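Local coordinates for protein chymotrypsin-like serine protease (Equine arteritis virus, PDB 1MBM) that is a chymotrypsin-like serine endopeptidase that probably cleaves the arterivirus replicase polyprotein, at residues G17-R22 and L43-A48. Residues are numbered along the deposited sequence; the frame is centred on the assembly and turned at random.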
loop_
_atom_site.group_PDB
_atom_site.type_symbol
_atom_site.label_atom_id
_atom_site.label_comp_id
_atom_site.label_asym_id
_atom_site.label_seq_id
_atom_site.Cartn_x
_atom_site.Cartn_y
_atom_site.Cartn_z
ATOM N N GLY A 17 9.027 -4.005 -2.792
ATOM C CA GLY A 17 8.971 -4.710 -1.528
ATOM C C GLY A 17 9.367 -3.841 -0.357
ATOM O O GLY A 17 9.815 -2.709 -0.528
ATOM N N SER A 18 9.183 -4.368 0.848
ATOM C CA SER A 18 9.591 -3.663 2.048
ATOM C C SER A 18 10.222 -4.653 3.022
ATOM O O SER A 18 9.886 -5.830 3.019
ATOM C CB SER A 18 8.435 -2.880 2.672
ATOM O OG SER A 18 7.386 -3.724 3.079
ATOM N N VAL A 19 11.154 -4.167 3.832
ATOM C CA VAL A 19 11.914 -5.012 4.751
ATOM C C VAL A 19 11.713 -4.576 6.203
ATOM O O VAL A 19 11.728 -3.396 6.502
ATOM C CB VAL A 19 13.420 -4.979 4.402
ATOM C CG1 VAL A 19 14.181 -5.968 5.244
ATOM C CG2 VAL A 19 13.620 -5.306 2.920
ATOM N N TRP A 20 11.532 -5.539 7.097
ATOM C CA TRP A 20 11.178 -5.241 8.478
ATOM C C TRP A 20 11.801 -6.204 9.468
ATOM O O TRP A 20 12.323 -7.246 9.089
ATOM C CB TRP A 20 9.657 -5.321 8.658
ATOM C CG TRP A 20 8.872 -4.630 7.596
ATOM C CD1 TRP A 20 8.571 -5.110 6.347
ATOM C CD2 TRP A 20 8.276 -3.332 7.680
ATOM N NE1 TRP A 20 7.831 -4.183 5.653
ATOM C CE2 TRP A 20 7.637 -3.080 6.449
ATOM C CE3 TRP A 20 8.225 -2.347 8.673
ATOM C CZ2 TRP A 20 6.963 -1.891 6.185
ATOM C CZ3 TRP A 20 7.549 -1.159 8.408
ATOM C CH2 TRP A 20 6.931 -0.945 7.174
ATOM N N THR A 21 11.714 -5.850 10.752
ATOM C CA THR A 21 12.179 -6.721 11.822
ATOM C C THR A 21 10.971 -7.259 12.595
ATOM O O THR A 21 10.019 -6.522 12.845
ATOM C CB THR A 21 13.118 -5.941 12.779
ATOM O OG1 THR A 21 14.337 -5.620 12.094
ATOM C CG2 THR A 21 13.584 -6.823 13.932
ATOM N N ARG A 22 11.017 -8.544 12.947
ATOM C CA ARG A 22 9.997 -9.187 13.771
ATOM C C ARG A 22 10.596 -10.390 14.530
ATOM O O ARG A 22 11.081 -11.329 13.914
ATOM C CB ARG A 22 8.832 -9.650 12.893
ATOM C CG ARG A 22 7.619 -10.177 13.665
ATOM C CD ARG A 22 6.546 -10.791 12.770
ATOM N NE ARG A 22 7.100 -11.817 11.888
ATOM C CZ ARG A 22 6.554 -12.194 10.741
ATOM N NH1 ARG A 22 5.431 -11.628 10.322
ATOM N NH2 ARG A 22 7.126 -13.144 10.013
ATOM N N LEU A 43 14.957 -9.877 -4.166
ATOM C CA LEU A 43 14.831 -8.541 -3.593
ATOM C C LEU A 43 16.134 -7.772 -3.819
ATOM O O LEU A 43 17.227 -8.310 -3.642
ATOM C CB LEU A 43 14.573 -8.634 -2.087
ATOM C CG LEU A 43 14.774 -7.358 -1.264
ATOM C CD1 LEU A 43 13.688 -6.340 -1.604
ATOM C CD2 LEU A 43 14.768 -7.667 0.232
ATOM N N LYS A 44 16.011 -6.521 -4.226
ATOM C CA LYS A 44 17.159 -5.652 -4.378
ATOM C C LYS A 44 16.933 -4.455 -3.460
ATOM O O LYS A 44 15.965 -3.725 -3.636
ATOM C CB LYS A 44 17.278 -5.178 -5.819
ATOM C CG LYS A 44 18.425 -4.208 -6.066
ATOM C CD LYS A 44 18.350 -3.643 -7.473
ATOM C CE LYS A 44 18.948 -2.252 -7.541
ATOM N NZ LYS A 44 18.709 -1.610 -8.862
ATOM N N ILE A 45 17.823 -4.272 -2.487
ATOM C CA ILE A 45 17.763 -3.134 -1.571
ATOM C C ILE A 45 19.180 -2.754 -1.115
ATOM O O ILE A 45 19.964 -3.616 -0.716
ATOM C CB ILE A 45 16.807 -3.417 -0.380
ATOM C CG1 ILE A 45 16.636 -2.165 0.489
ATOM C CG2 ILE A 45 17.263 -4.614 0.433
ATOM C CD1 ILE A 45 15.559 -2.313 1.533
ATOM N N GLY A 46 19.509 -1.468 -1.193
ATOM C CA GLY A 46 20.863 -1.024 -0.904
ATOM C C GLY A 46 21.791 -1.738 -1.875
ATOM O O GLY A 46 21.526 -1.767 -3.075
ATOM N N ASP A 47 22.855 -2.345 -1.360
ATOM C CA ASP A 47 23.773 -3.112 -2.202
ATOM C C ASP A 47 23.472 -4.607 -2.086
ATOM O O ASP A 47 24.191 -5.442 -2.632
ATOM C CB ASP A 47 25.228 -2.845 -1.810
ATOM C CG ASP A 47 25.626 -1.394 -1.992
ATOM O OD1 ASP A 47 24.872 -0.652 -2.658
ATOM O OD2 ASP A 47 26.672 -0.906 -1.508
ATOM N N ALA A 48 22.399 -4.932 -1.374
ATOM C CA ALA A 48 22.030 -6.321 -1.138
ATOM C C ALA A 48 21.101 -6.876 -2.211
ATOM O O ALA A 48 20.144 -6.224 -2.606
ATOM C CB ALA A 48 21.389 -6.465 0.235
#
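Ser18 and Trp20 flank Val19, the residue that meets Leu43 and Ile45, and are joined by a short side-chain hydrogen bond. Trp20 NE1 donates to Ser18 OG at 2.7 Å. The N-H...O angle is 150°, and the oxygen is tilted 16° out of the indole plane. This hydrogen bond helps fix the rotation of the indole. Both side chains also touch Ala117 of strand 117-120, which belongs to the other beta sheet of the chain.

Val19 points the other way, toward 43-48. Its CG2 methyl makes the contact. Val19 CG2 lies 3.8 Å from both Leu43 CD2 and Ile45 CD1. Leu43 CD2 and Ile45 CD1 are 5.6 Å apart, with Val19 CG2 resting against both. With CG1 of Val19 anti to the backbone N, CG2 is the branch that faces 43-48. Ile45 has an extended chain: CG1 is anti to its backbone N and chi2 is 171°, which carries CD1 out to Val19.

Strands 14-22 and 40-45 are not paired neighbours. They belong to the closed six-stranded antiparallel barrel of the chymotrypsin-like fold, where strand 14-22 pairs with 6-10 and 25-31, and strand 40-45 pairs with 48-57. Val19 CA and Ile45 CA are 8.8 Å apart, so the side chains bridge the gap. The methyl groups meet in the barrel interior: each side chain points toward the other strand, and all three residues are buried. Val26 and Trp74 also touch Val19.

Gly17 is buried near Leu43. Gly17 CA is 5.0 Å from Leu43 CD1. Beyond Ile45 the chain reverses in a type II' turn, with Gly46 at positive phi. The turn is closed by Ala48 N to Ile45 O at 2.8 Å and Ile45 N to Ala48 O at 3.0 Å.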